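Local coordinates for protein integral membrane indolylacetylinositol arabinosyltransferase EmbC (Mycolicibacterium smegmatis, PDB 7BVE) that probably transfers arabinose units in building the arabinan of the mycobacterial cell wall, as a membrane-embedded glycosyltransferase that is a target of the drug ethambutol, at residues N50-Q54 with L190-P195; V90-P96 with Q182-T188; L372-P377 with V697-V701; W270-N276 with W626-S630. Residues are numbered along the deposited sequence.

From the N terminus, the first 200 or so residues include a concanavalin-like domain, and contact 1 closes a long loop there by joining 50-54 to 190-195. Contact 2, 90-96 with 182-188, is nested inside that loop; the two touch where Trp-53 and Leu-190 meet Thr-188 and Leu-91. The chain then continues into the GT-C-type membrane region, about 45 to 66 Å away between contact centres. There contact 4 opens at 270-276, contact 3 opens at 372-377, contact 4 closes at 626-630 and contact 3 closes at 697-701, so the two cross. Their centres lie about 12 Å apart, with Trp-270 packed against both segments of contact 3, tying helices 258-272, 361-378 and 688-710 to the 626-630 loop.

Contact 1 (N50-Q54 with L190-P195)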
loop_
_atom_site.group_PDB
_atom_site.type_symbol
_atom_site.label_atom_id
_atom_site.label_comp_id
_atom_site.label_asym_id
_atom_site.label_seq_id
_atom_site.Cartn_x
_atom_site.Cartn_y
_atom_site.Cartn_z
ATOM N N ASN A 50 21.013 6.751 53.915
ATOM C CA ASN A 50 21.957 6.912 55.006
ATOM C C ASN A 50 21.644 8.114 55.883
ATOM O O ASN A 50 22.470 8.489 56.720
ATOM C CB ASN A 50 23.371 7.017 54.448
ATOM C CG ASN A 50 23.813 5.742 53.769
ATOM O OD1 ASN A 50 23.561 4.645 54.264
ATOM N ND2 ASN A 50 24.461 5.877 52.621
ATOM N N GLY A 51 20.476 8.724 55.714
ATOM C CA GLY A 51 20.087 9.834 56.557
ATOM C C GLY A 51 20.539 11.188 56.076
ATOM O O GLY A 51 20.552 12.140 56.860
ATOM N N VAL A 52 20.915 11.310 54.803
ATOM C CA VAL A 52 21.334 12.580 54.227
ATOM C C VAL A 52 20.588 12.808 52.923
ATOM O O VAL A 52 20.080 11.876 52.298
ATOM C CB VAL A 52 22.857 12.648 53.976
ATOM C CG1 VAL A 52 23.626 12.645 55.282
ATOM C CG2 VAL A 52 23.297 11.487 53.113
ATOM N N TRP A 53 20.528 14.072 52.518
ATOM C CA TRP A 53 19.951 14.446 51.233
ATOM C C TRP A 53 20.886 13.999 50.121
ATOM O O TRP A 53 21.892 14.657 49.846
ATOM C CB TRP A 53 19.742 15.952 51.167
ATOM C CG TRP A 53 18.724 16.477 52.086
ATOM C CD1 TRP A 53 18.932 16.993 53.321
ATOM C CD2 TRP A 53 17.329 16.586 51.833
ATOM N NE1 TRP A 53 17.749 17.402 53.869
ATOM C CE2 TRP A 53 16.745 17.162 52.971
ATOM C CE3 TRP A 53 16.512 16.243 50.756
ATOM C CZ2 TRP A 53 15.384 17.402 53.066
ATOM C CZ3 TRP A 53 15.163 16.483 50.850
ATOM C CH2 TRP A 53 14.611 17.061 51.993
ATOM N N GLN A 54 20.555 12.892 49.472
ATOM C CA GLN A 54 21.400 12.339 48.423
ATOM C C GLN A 54 20.495 11.755 47.358
ATOM O O GLN A 54 19.625 10.942 47.673
ATOM C CB GLN A 54 22.341 11.274 48.984
ATOM C CG GLN A 54 23.297 10.654 47.973
ATOM C CD GLN A 54 24.325 11.635 47.454
ATOM O OE1 GLN A 54 24.841 12.461 48.202
ATOM N NE2 GLN A 54 24.640 11.537 46.170
ATOM N N LEU A 190 19.002 19.524 47.728
ATOM C CA LEU A 190 19.518 19.901 49.032
ATOM C C LEU A 190 20.750 19.066 49.360
ATOM O O LEU A 190 21.100 18.128 48.644
ATOM C CB LEU A 190 18.443 19.730 50.099
ATOM C CG LEU A 190 17.177 20.554 49.903
ATOM C CD1 LEU A 190 16.211 20.275 51.018
ATOM C CD2 LEU A 190 17.506 22.016 49.842
ATOM N N SER A 191 21.424 19.428 50.452
ATOM C CA SER A 191 22.680 18.766 50.777
ATOM C C SER A 191 22.897 18.446 52.249
ATOM O O SER A 191 23.903 17.810 52.571
ATOM C CB SER A 191 23.856 19.617 50.285
ATOM O OG SER A 191 23.930 20.834 51.004
ATOM N N GLY A 192 22.005 18.838 53.147
ATOM C CA GLY A 192 22.258 18.681 54.561
ATOM C C GLY A 192 21.976 17.288 55.089
ATOM O O GLY A 192 21.815 16.329 54.329
ATOM N N PRO A 193 21.964 17.143 56.413
ATOM C CA PRO A 193 21.397 15.932 57.020
ATOM C C PRO A 193 19.876 16.007 57.016
ATOM O O PRO A 193 19.295 17.047 57.331
ATOM C CB PRO A 193 21.954 15.955 58.447
ATOM C CG PRO A 193 23.148 16.841 58.374
ATOM C CD PRO A 193 22.800 17.886 57.366
ATOM N N ALA A 194 19.233 14.899 56.662
ATOM C CA ALA A 194 17.787 14.896 56.499
ATOM C C ALA A 194 17.094 14.954 57.858
ATOM O O ALA A 194 17.558 14.334 58.819
ATOM C CB ALA A 194 17.341 13.650 55.738
ATOM N N PRO A 195 15.992 15.687 57.974
ATOM C CA PRO A 195 15.279 15.788 59.251
ATOM C C PRO A 195 14.428 14.550 59.500
ATOM O O PRO A 195 14.427 13.596 58.727
ATOM C CB PRO A 195 14.409 17.028 59.063
ATOM C CG PRO A 195 14.151 17.068 57.613
ATOM C CD PRO A 195 15.396 16.568 56.952
#
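Neither segment belongs to a regular strand, yet the two backbones are bridged once, between Val-52 and Pro-193, whose CA atoms are 4.4 Å apart. Two hydrogen bonds hold this bridge: Ala-194 N gives to Gly-51 O at 3.1 Å, and Trp-53 N gives to Gly-192 O at 3.2 Å, almost straight at 176°. Gly-51 has a positive phi of 88°, where a CB would jam against the preceding carbonyl, so the turn into the bridge suits glycine. The side chain that matters is Trp-53, which points at the other loop and is gripped on both faces. Leu-190 CD1 sits 3.6 Å from the centroid of the Trp-53 six-membered ring, only 9° off the normal, a clear CH-pi contact. Ala-194 CB lies over the opposite face, while Gly-192 O approaches the ring edge, 3.1 Å from Trp-53 CD1. Pro-195 CD adds apolar contact at 4.0 Å from Trp-53 CZ2. Beyond the two loops, Trp-53 also packs on Leu-91, Ala-76 and Leu-198. The chemistry is thus that of a buried indole clamped by aliphatic groups at the surface of the concanavalin-like domain, with two backbone bonds fixing where the loops pass each other.

Contact 2 (V90-P96 with Q182-T188)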
loop_
_atom_site.group_PDB
_atom_site.type_symbol
_atom_site.label_atom_id
_atom_site.label_comp_id
_atom_site.label_asym_id
_atom_site.label_seq_id
_atom_site.Cartn_x
_atom_site.Cartn_y
_atom_site.Cartn_z
ATOM N N VAL A 90 13.998 22.403 43.127
ATOM C CA VAL A 90 13.183 21.260 43.516
ATOM C C VAL A 90 13.561 20.798 44.916
ATOM O O VAL A 90 14.729 20.821 45.319
ATOM C CB VAL A 90 13.286 20.124 42.479
ATOM C CG1 VAL A 90 12.811 20.606 41.133
ATOM C CG2 VAL A 90 14.680 19.573 42.369
ATOM N N LEU A 91 12.542 20.441 45.687
ATOM C CA LEU A 91 12.712 19.796 46.976
ATOM C C LEU A 91 12.788 18.289 46.843
ATOM O O LEU A 91 13.517 17.642 47.602
ATOM C CB LEU A 91 11.546 20.168 47.896
ATOM C CG LEU A 91 11.479 19.623 49.319
ATOM C CD1 LEU A 91 12.596 20.171 50.140
ATOM C CD2 LEU A 91 10.162 19.974 49.945
ATOM N N LEU A 92 12.072 17.734 45.871
ATOM C CA LEU A 92 11.976 16.306 45.647
ATOM C C LEU A 92 11.427 16.111 44.247
ATOM O O LEU A 92 10.704 16.963 43.737
ATOM C CB LEU A 92 11.078 15.656 46.697
ATOM C CG LEU A 92 11.011 14.154 46.894
ATOM C CD1 LEU A 92 10.782 13.937 48.354
ATOM C CD2 LEU A 92 9.882 13.544 46.100
ATOM N N SER A 93 11.777 14.991 43.634
ATOM C CA SER A 93 11.389 14.717 42.261
ATOM C C SER A 93 11.511 13.225 42.021
ATOM O O SER A 93 12.157 12.513 42.789
ATOM C CB SER A 93 12.262 15.487 41.276
ATOM O OG SER A 93 11.923 15.166 39.946
ATOM N N THR A 94 10.870 12.754 40.959
ATOM C CA THR A 94 11.119 11.415 40.456
ATOM C C THR A 94 11.731 11.431 39.067
ATOM O O THR A 94 11.977 10.367 38.499
ATOM C CB THR A 94 9.837 10.572 40.448
ATOM O OG1 THR A 94 8.882 11.136 39.548
ATOM C CG2 THR A 94 9.235 10.494 41.827
ATOM N N VAL A 95 11.967 12.613 38.505
ATOM C CA VAL A 95 12.661 12.791 37.229
ATOM C C VAL A 95 13.644 13.940 37.365
ATOM O O VAL A 95 13.481 14.818 38.223
ATOM C CB VAL A 95 11.670 13.086 36.084
ATOM C CG1 VAL A 95 10.863 11.862 35.725
ATOM C CG2 VAL A 95 10.739 14.176 36.508
ATOM N N PRO A 96 14.707 13.948 36.554
ATOM C CA PRO A 96 15.627 15.094 36.592
ATOM C C PRO A 96 14.969 16.300 35.943
ATOM O O PRO A 96 14.435 16.198 34.841
ATOM C CB PRO A 96 16.834 14.611 35.784
ATOM C CG PRO A 96 16.724 13.176 35.757
ATOM C CD PRO A 96 15.270 12.875 35.721
ATOM N N GLN A 182 5.906 8.696 36.549
ATOM C CA GLN A 182 7.014 7.848 36.145
ATOM C C GLN A 182 8.233 8.109 37.017
ATOM O O GLN A 182 8.567 9.257 37.313
ATOM C CB GLN A 182 7.342 8.069 34.671
ATOM C CG GLN A 182 8.513 7.259 34.171
ATOM C CD GLN A 182 8.704 7.330 32.684
ATOM O OE1 GLN A 182 7.920 7.944 31.977
ATOM N NE2 GLN A 182 9.762 6.707 32.198
ATOM N N ILE A 183 8.893 7.033 37.441
ATOM C CA ILE A 183 10.025 7.098 38.355
ATOM C C ILE A 183 11.266 6.616 37.625
ATOM O O ILE A 183 11.265 5.525 37.049
ATOM C CB ILE A 183 9.768 6.256 39.612
ATOM C CG1 ILE A 183 8.564 6.797 40.366
ATOM C CG2 ILE A 183 10.960 6.266 40.505
ATOM C CD1 ILE A 183 8.110 5.915 41.467
ATOM N N VAL A 184 12.311 7.446 37.617
ATOM C CA VAL A 184 13.622 7.062 37.101
ATOM C C VAL A 184 14.655 7.280 38.197
ATOM O O VAL A 184 15.861 7.271 37.941
ATOM C CB VAL A 184 14.006 7.836 35.825
ATOM C CG1 VAL A 184 13.056 7.538 34.704
ATOM C CG2 VAL A 184 14.037 9.303 36.084
ATOM N N GLY A 185 14.193 7.463 39.425
ATOM C CA GLY A 185 15.076 7.713 40.543
ATOM C C GLY A 185 14.429 8.717 41.459
ATOM O O GLY A 185 13.298 9.105 41.198
ATOM N N VAL A 186 15.086 9.138 42.530
ATOM C CA VAL A 186 14.554 10.174 43.409
ATOM C C VAL A 186 15.624 11.242 43.541
ATOM O O VAL A 186 16.664 11.007 44.163
ATOM C CB VAL A 186 14.148 9.632 44.782
ATOM C CG1 VAL A 186 13.680 10.759 45.671
ATOM C CG2 VAL A 186 13.054 8.596 44.654
ATOM N N PHE A 187 15.371 12.414 42.971
ATOM C CA PHE A 187 16.361 13.470 42.851
ATOM C C PHE A 187 15.969 14.650 43.727
ATOM O O PHE A 187 14.801 14.831 44.064
ATOM C CB PHE A 187 16.488 13.913 41.399
ATOM C CG PHE A 187 16.804 12.798 40.468
ATOM C CD1 PHE A 187 18.061 12.255 40.402
ATOM C CD2 PHE A 187 15.829 12.296 39.637
ATOM C CE1 PHE A 187 18.335 11.221 39.555
ATOM C CE2 PHE A 187 16.103 11.271 38.785
ATOM C CZ PHE A 187 17.348 10.736 38.738
ATOM N N THR A 188 16.956 15.456 44.100
ATOM C CA THR A 188 16.727 16.586 44.991
ATOM C C THR A 188 17.798 17.638 44.741
ATOM O O THR A 188 18.733 17.425 43.964
ATOM C CB THR A 188 16.732 16.147 46.449
ATOM O OG1 THR A 188 16.415 17.268 47.279
ATOM C CG2 THR A 188 18.085 15.633 46.831
#
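Start at Phe-187, whose ring lies against the bend at the end of 90-96. Its CE2 is 3.6 Å from Pro-96 CD, and its CD2 is 3.6 Å from Val-95 C. Val-184 extends this apolar patch: its CG2 is 3.8 Å from Pro-96 CD and 4.1 Å from Val-95 CG1. Tyr-1047 meets the Phe-187 ring with its plane at about 90°, and Leu-1019 packs on Phe-187 too, so the C-terminal part of the chain helps to enclose the patch. Further along, Leu-92 CG comes within 4.5 Å of Val-186 CG1. The backbones run antiparallel here. Strand 90-93, irregular and cornered at Leu-91, is outermost in a four-stranded antiparallel sheet of the concanavalin-like domain, paired there with strand 107-112; the loop segment 182-188 runs along its other side. Phe-187 N gives a hydrogen bond to Ser-93 O at 3.2 Å, and Val-186 CA makes a CA-H...O contact of 3.4 Å with Ser-93 O. Gly-185 has phi at 142°, where a CB would jam against the Val-184 carbonyl and crowd Phe-187 CZ, so the position calls for glycine. Val-184 N bonds to Thr-94 O at 3.1 Å. Threonine hydroxyls work at both ends: Thr-94 OG1 gives to Gln-182 O at 2.9 Å, and Thr-188 OG1 gives to Leu-91 O, also at 2.9 Å.

Contact 3 (L372-P377 with V697-V701); sequences LAFWLP and VIFEV
This is parallel helix-helix packing in the membrane region of a GT-C-type glycosyltransferase, between helix 361-378 and helix 688-710. Build both segments as alpha-helix, their local axes 10.5 Å apart at closest approach and crossing at +20°, with N-to-C directions alike. Inside each, one turn is closed by Leu-376 N to Leu-372 O (3.0 Å) and Val-701 N to Val-697 O (3.1 Å). Helix 361-378 kinks at Pro-377, whose N cannot donate to the turn before. Set the register by Ala-373 opposite Val-697, CA atoms 6.0 Å apart. Leu-372 and Leu-376 are both mt, and Val-697 and Val-701 are t. Val-697 CG2 then lies 4.0 Å from Leu-372 CB and 4.3 Å from Ala-373 CB, while Leu-376 CD1 reaches Val-697 CG1 at 4.2 Å and Val-701 CG2 at 4.0 Å. Met-266 of helix 258-272 packs on both valines. Glu-700 is mt with chi3 near 3°, extending its buried carboxylate across the gap until OE1 stands 4.0 Å from both Leu-376 CB and Pro-377 CD.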
loop_
_atom_site.group_PDB
_atom_site.type_symbol
_atom_site.label_atom_id
_atom_site.label_comp_id
_atom_site.label_asym_id
_atom_site.label_seq_id
_atom_site.Cartn_x
_atom_site.Cartn_y
_atom_site.Cartn_z
ATOM N N LEU A 372 15.490 -25.305 -1.215
ATOM C CA LEU A 372 16.523 -24.286 -1.045
ATOM C C LEU A 372 15.995 -22.880 -1.314
ATOM O O LEU A 372 16.401 -21.930 -0.640
ATOM C CB LEU A 372 17.717 -24.590 -1.936
ATOM C CG LEU A 372 18.560 -25.776 -1.511
ATOM C CD1 LEU A 372 19.575 -26.040 -2.569
ATOM C CD2 LEU A 372 19.242 -25.470 -0.214
ATOM N N ALA A 373 15.063 -22.734 -2.259
ATOM C CA ALA A 373 14.514 -21.420 -2.580
ATOM C C ALA A 373 13.657 -20.868 -1.455
ATOM O O ALA A 373 13.527 -19.648 -1.322
ATOM C CB ALA A 373 13.703 -21.494 -3.870
ATOM N N PHE A 374 13.057 -21.732 -0.647
ATOM C CA PHE A 374 12.426 -21.255 0.579
ATOM C C PHE A 374 13.375 -21.128 1.762
ATOM O O PHE A 374 13.203 -20.215 2.574
ATOM C CB PHE A 374 11.266 -22.160 0.972
ATOM C CG PHE A 374 9.965 -21.719 0.429
ATOM C CD1 PHE A 374 9.242 -20.761 1.130
ATOM C CD2 PHE A 374 9.451 -22.205 -0.741
ATOM C CE1 PHE A 374 8.046 -20.324 0.679
ATOM C CE2 PHE A 374 8.240 -21.777 -1.203
ATOM C CZ PHE A 374 7.534 -20.821 -0.491
ATOM N N TRP A 375 14.367 -22.007 1.888
ATOM C CA TRP A 375 15.213 -22.005 3.074
ATOM C C TRP A 375 16.184 -20.840 3.085
ATOM O O TRP A 375 16.409 -20.244 4.140
ATOM C CB TRP A 375 16.003 -23.304 3.173
ATOM C CG TRP A 375 16.723 -23.404 4.466
ATOM C CD1 TRP A 375 18.007 -23.047 4.722
ATOM C CD2 TRP A 375 16.197 -23.907 5.687
ATOM N NE1 TRP A 375 18.311 -23.278 6.033
ATOM C CE2 TRP A 375 17.212 -23.811 6.646
ATOM C CE3 TRP A 375 14.959 -24.424 6.066
ATOM C CZ2 TRP A 375 17.027 -24.200 7.949
ATOM C CZ3 TRP A 375 14.784 -24.817 7.355
ATOM C CH2 TRP A 375 15.813 -24.716 8.280
ATOM N N LEU A 376 16.802 -20.521 1.941
ATOM C CA LEU A 376 17.933 -19.595 1.978
ATOM C C LEU A 376 17.537 -18.144 2.261
ATOM O O LEU A 376 18.148 -17.544 3.160
ATOM C CB LEU A 376 18.780 -19.742 0.707
ATOM C CG LEU A 376 19.430 -21.093 0.423
ATOM C CD1 LEU A 376 20.310 -20.972 -0.786
ATOM C CD2 LEU A 376 20.204 -21.632 1.587
ATOM N N PRO A 377 16.556 -17.518 1.595
ATOM C CA PRO A 377 16.243 -16.133 1.963
ATOM C C PRO A 377 15.444 -15.953 3.242
ATOM O O PRO A 377 15.298 -14.813 3.687
ATOM C CB PRO A 377 15.429 -15.639 0.771
ATOM C CG PRO A 377 14.810 -16.789 0.248
ATOM C CD PRO A 377 15.785 -17.884 0.389
ATOM N N VAL A 697 18.438 -20.045 -7.179
ATOM C CA VAL A 697 19.294 -20.397 -6.043
ATOM C C VAL A 697 20.749 -20.033 -6.328
ATOM O O VAL A 697 21.438 -19.443 -5.479
ATOM C CB VAL A 697 19.131 -21.886 -5.685
ATOM C CG1 VAL A 697 20.189 -22.333 -4.723
ATOM C CG2 VAL A 697 17.796 -22.121 -5.035
ATOM N N ILE A 698 21.218 -20.323 -7.546
ATOM C CA ILE A 698 22.582 -19.954 -7.926
ATOM C C ILE A 698 22.742 -18.436 -7.988
ATOM O O ILE A 698 23.784 -17.901 -7.592
ATOM C CB ILE A 698 22.959 -20.651 -9.248
ATOM C CG1 ILE A 698 23.047 -22.157 -9.026
ATOM C CG2 ILE A 698 24.280 -20.175 -9.794
ATOM C CD1 ILE A 698 23.175 -22.952 -10.289
ATOM N N PHE A 699 21.690 -17.717 -8.404
ATOM C CA PHE A 699 21.722 -16.252 -8.422
ATOM C C PHE A 699 21.932 -15.668 -7.027
ATOM O O PHE A 699 22.790 -14.798 -6.835
ATOM C CB PHE A 699 20.429 -15.720 -9.037
ATOM C CG PHE A 699 20.333 -14.222 -9.073
ATOM C CD1 PHE A 699 21.038 -13.486 -10.006
ATOM C CD2 PHE A 699 19.512 -13.550 -8.187
ATOM C CE1 PHE A 699 20.940 -12.114 -10.040
ATOM C CE2 PHE A 699 19.415 -12.181 -8.220
ATOM C CZ PHE A 699 20.127 -11.465 -9.146
ATOM N N GLU A 700 21.187 -16.172 -6.035
ATOM C CA GLU A 700 21.295 -15.672 -4.660
ATOM C C GLU A 700 22.664 -15.965 -4.054
ATOM O O GLU A 700 23.293 -15.084 -3.443
ATOM C CB GLU A 700 20.211 -16.311 -3.804
ATOM C CG GLU A 700 18.811 -16.025 -4.258
ATOM C CD GLU A 700 17.817 -16.967 -3.628
ATOM O OE1 GLU A 700 18.241 -17.792 -2.792
ATOM O OE2 GLU A 700 16.633 -16.945 -4.026
ATOM N N VAL A 701 23.144 -17.201 -4.226
ATOM C CA VAL A 701 24.411 -17.606 -3.614
ATOM C C VAL A 701 25.583 -16.847 -4.235
ATOM O O VAL A 701 26.465 -16.342 -3.526
ATOM C CB VAL A 701 24.582 -19.131 -3.725
ATOM C CG1 VAL A 701 25.929 -19.568 -3.239
ATOM C CG2 VAL A 701 23.514 -19.820 -2.913
#

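Contact 4 (W270-N276 with W626-S630)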
loop_
_atom_site.group_PDB
_atom_site.type_symbol
_atom_site.label_atom_id
_atom_site.label_comp_id
_atom_site.label_asym_id
_atom_site.label_seq_id
_atom_site.Cartn_x
_atom_site.Cartn_y
_atom_site.Cartn_z
ATOM N N TRP A 270 26.061 -21.229 2.552
ATOM C CA TRP A 270 25.173 -20.140 2.929
ATOM C C TRP A 270 25.215 -19.872 4.425
ATOM O O TRP A 270 24.908 -18.762 4.859
ATOM C CB TRP A 270 23.758 -20.470 2.496
ATOM C CG TRP A 270 22.772 -19.417 2.750
ATOM C CD1 TRP A 270 21.901 -19.356 3.780
ATOM C CD2 TRP A 270 22.511 -18.283 1.936
ATOM N NE1 TRP A 270 21.117 -18.245 3.672
ATOM C CE2 TRP A 270 21.476 -17.566 2.543
ATOM C CE3 TRP A 270 23.060 -17.798 0.751
ATOM C CZ2 TRP A 270 20.976 -16.396 2.010
ATOM C CZ3 TRP A 270 22.567 -16.641 0.226
ATOM C CH2 TRP A 270 21.528 -15.954 0.848
ATOM N N HIS A 271 25.562 -20.876 5.230
ATOM C CA HIS A 271 25.762 -20.635 6.652
ATOM C C HIS A 271 26.946 -19.717 6.891
ATOM O O HIS A 271 26.929 -18.919 7.829
ATOM C CB HIS A 271 25.957 -21.962 7.377
ATOM C CG HIS A 271 26.082 -21.839 8.863
ATOM N ND1 HIS A 271 25.008 -21.575 9.679
ATOM C CD2 HIS A 271 27.150 -21.975 9.680
ATOM C CE1 HIS A 271 25.412 -21.539 10.934
ATOM N NE2 HIS A 271 26.708 -21.779 10.961
ATOM N N PHE A 272 27.972 -19.794 6.049
ATOM C CA PHE A 272 29.081 -18.852 6.225
ATOM C C PHE A 272 28.878 -17.504 5.524
ATOM O O PHE A 272 28.839 -16.469 6.192
ATOM C CB PHE A 272 30.394 -19.500 5.806
ATOM C CG PHE A 272 30.880 -20.503 6.786
ATOM C CD1 PHE A 272 31.532 -20.096 7.926
ATOM C CD2 PHE A 272 30.658 -21.848 6.594
ATOM C CE1 PHE A 272 31.967 -21.003 8.847
ATOM C CE2 PHE A 272 31.095 -22.762 7.514
ATOM C CZ PHE A 272 31.749 -22.336 8.642
ATOM N N VAL A 273 28.763 -17.476 4.197
ATOM C CA VAL A 273 28.549 -16.212 3.475
ATOM C C VAL A 273 27.050 -16.081 3.197
ATOM O O VAL A 273 26.542 -16.381 2.120
ATOM C CB VAL A 273 29.413 -16.116 2.211
ATOM C CG1 VAL A 273 30.847 -15.977 2.568
ATOM C CG2 VAL A 273 29.381 -17.344 1.427
ATOM N N GLY A 274 26.313 -15.560 4.157
ATOM C CA GLY A 274 24.872 -15.615 4.038
ATOM C C GLY A 274 24.210 -14.463 4.740
ATOM O O GLY A 274 24.706 -13.959 5.749
ATOM N N ALA A 275 23.074 -14.053 4.208
ATOM C CA ALA A 275 22.313 -12.982 4.812
ATOM C C ALA A 275 21.512 -13.507 5.986
ATOM O O ALA A 275 21.022 -14.637 5.968
ATOM C CB ALA A 275 21.379 -12.355 3.794
ATOM N N ASN A 276 21.378 -12.675 7.005
ATOM C CA ASN A 276 20.639 -13.002 8.209
ATOM C C ASN A 276 19.303 -12.277 8.189
ATOM O O ASN A 276 19.105 -11.317 7.442
ATOM C CB ASN A 276 21.447 -12.601 9.437
ATOM C CG ASN A 276 22.735 -13.367 9.549
ATOM O OD1 ASN A 276 22.756 -14.578 9.399
ATOM N ND2 ASN A 276 23.829 -12.658 9.775
ATOM N N TRP A 626 18.887 -6.888 0.695
ATOM C CA TRP A 626 18.950 -7.694 1.902
ATOM C C TRP A 626 18.907 -6.750 3.101
ATOM O O TRP A 626 18.778 -5.538 2.953
ATOM C CB TRP A 626 20.198 -8.573 1.884
ATOM C CG TRP A 626 20.231 -9.529 0.738
ATOM C CD1 TRP A 626 20.870 -9.357 -0.444
ATOM C CD2 TRP A 626 19.595 -10.806 0.665
ATOM N NE1 TRP A 626 20.673 -10.440 -1.255
ATOM C CE2 TRP A 626 19.889 -11.346 -0.595
ATOM C CE3 TRP A 626 18.794 -11.541 1.540
ATOM C CZ2 TRP A 626 19.424 -12.589 -0.998
ATOM C CZ3 TRP A 626 18.341 -12.771 1.143
ATOM C CH2 TRP A 626 18.652 -13.285 -0.114
ATOM N N TRP A 627 19.039 -7.302 4.295
ATOM C CA TRP A 627 18.844 -6.547 5.526
ATOM C C TRP A 627 20.126 -5.807 5.907
ATOM O O TRP A 627 20.993 -5.593 5.060
ATOM C CB TRP A 627 18.315 -7.464 6.624
ATOM C CG TRP A 627 16.904 -7.809 6.380
ATOM C CD1 TRP A 627 16.422 -8.976 5.882
ATOM C CD2 TRP A 627 15.783 -6.951 6.550
ATOM N NE1 TRP A 627 15.060 -8.907 5.765
ATOM C CE2 TRP A 627 14.644 -7.669 6.166
ATOM C CE3 TRP A 627 15.629 -5.642 7.010
ATOM C CZ2 TRP A 627 13.373 -7.130 6.225
ATOM C CZ3 TRP A 627 14.373 -5.109 7.067
ATOM C CH2 TRP A 627 13.256 -5.849 6.677
ATOM N N TYR A 628 20.224 -5.394 7.175
ATOM C CA TYR A 628 21.068 -4.311 7.678
ATOM C C TYR A 628 22.527 -4.285 7.197
ATOM O O TYR A 628 22.905 -3.390 6.437
ATOM C CB TYR A 628 20.961 -4.362 9.212
ATOM C CG TYR A 628 21.964 -3.559 9.979
ATOM C CD1 TYR A 628 22.043 -2.187 9.835
ATOM C CD2 TYR A 628 22.787 -4.169 10.912
ATOM C CE1 TYR A 628 22.965 -1.455 10.540
ATOM C CE2 TYR A 628 23.700 -3.444 11.633
ATOM C CZ TYR A 628 23.788 -2.087 11.437
ATOM O OH TYR A 628 24.703 -1.341 12.138
ATOM N N VAL A 629 23.352 -5.267 7.553
ATOM C CA VAL A 629 24.725 -5.311 7.057
ATOM C C VAL A 629 24.960 -6.439 6.078
ATOM O O VAL A 629 26.101 -6.660 5.670
ATOM C CB VAL A 629 25.763 -5.379 8.193
ATOM C CG1 VAL A 629 25.862 -4.056 8.880
ATOM C CG2 VAL A 629 25.410 -6.463 9.169
ATOM N N SER A 630 23.920 -7.147 5.674
ATOM C CA SER A 630 24.038 -8.123 4.610
ATOM C C SER A 630 24.031 -7.477 3.239
ATOM O O SER A 630 24.208 -8.172 2.240
ATOM C CB SER A 630 22.901 -9.125 4.713
ATOM O OG SER A 630 22.968 -9.814 5.943
#
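Trp-626 comes first, its CA-to-CB bond directed toward the other segment. Its CE3 lies 3.5 Å from Ala-275 CB, and its CH2 is 4.0 Å from Trp-270 CH2. The two six-membered rings have centroids 5.9 Å apart and planes inclined at 59°, an oblique pairing with Trp-626 CH2 near the edge of the Trp-270 ring. Trp-627 follows, its CD1 3.9 Å from Asn-276 O. A weak bond from Ser-630 N to Trp-627 O (3.4 Å) then closes the turn. Ser-630 faces back to the first segment: its CB is 3.7 Å from Ala-275 CB, and its OG accepts a weak hydrogen bond from Asn-276 N at 3.4 Å. Val-273 has already left the helix, so Ala-275 and Asn-276 meet this loop in extended conformation. The loop 626-630 thus packs against the last turn of helix 258-272, through Trp-270, and the extended chain that follows it, in the GT-C-type membrane region beside the drug pocket: the Trp-627 side chain is about 6 Å from the bound ethambutol.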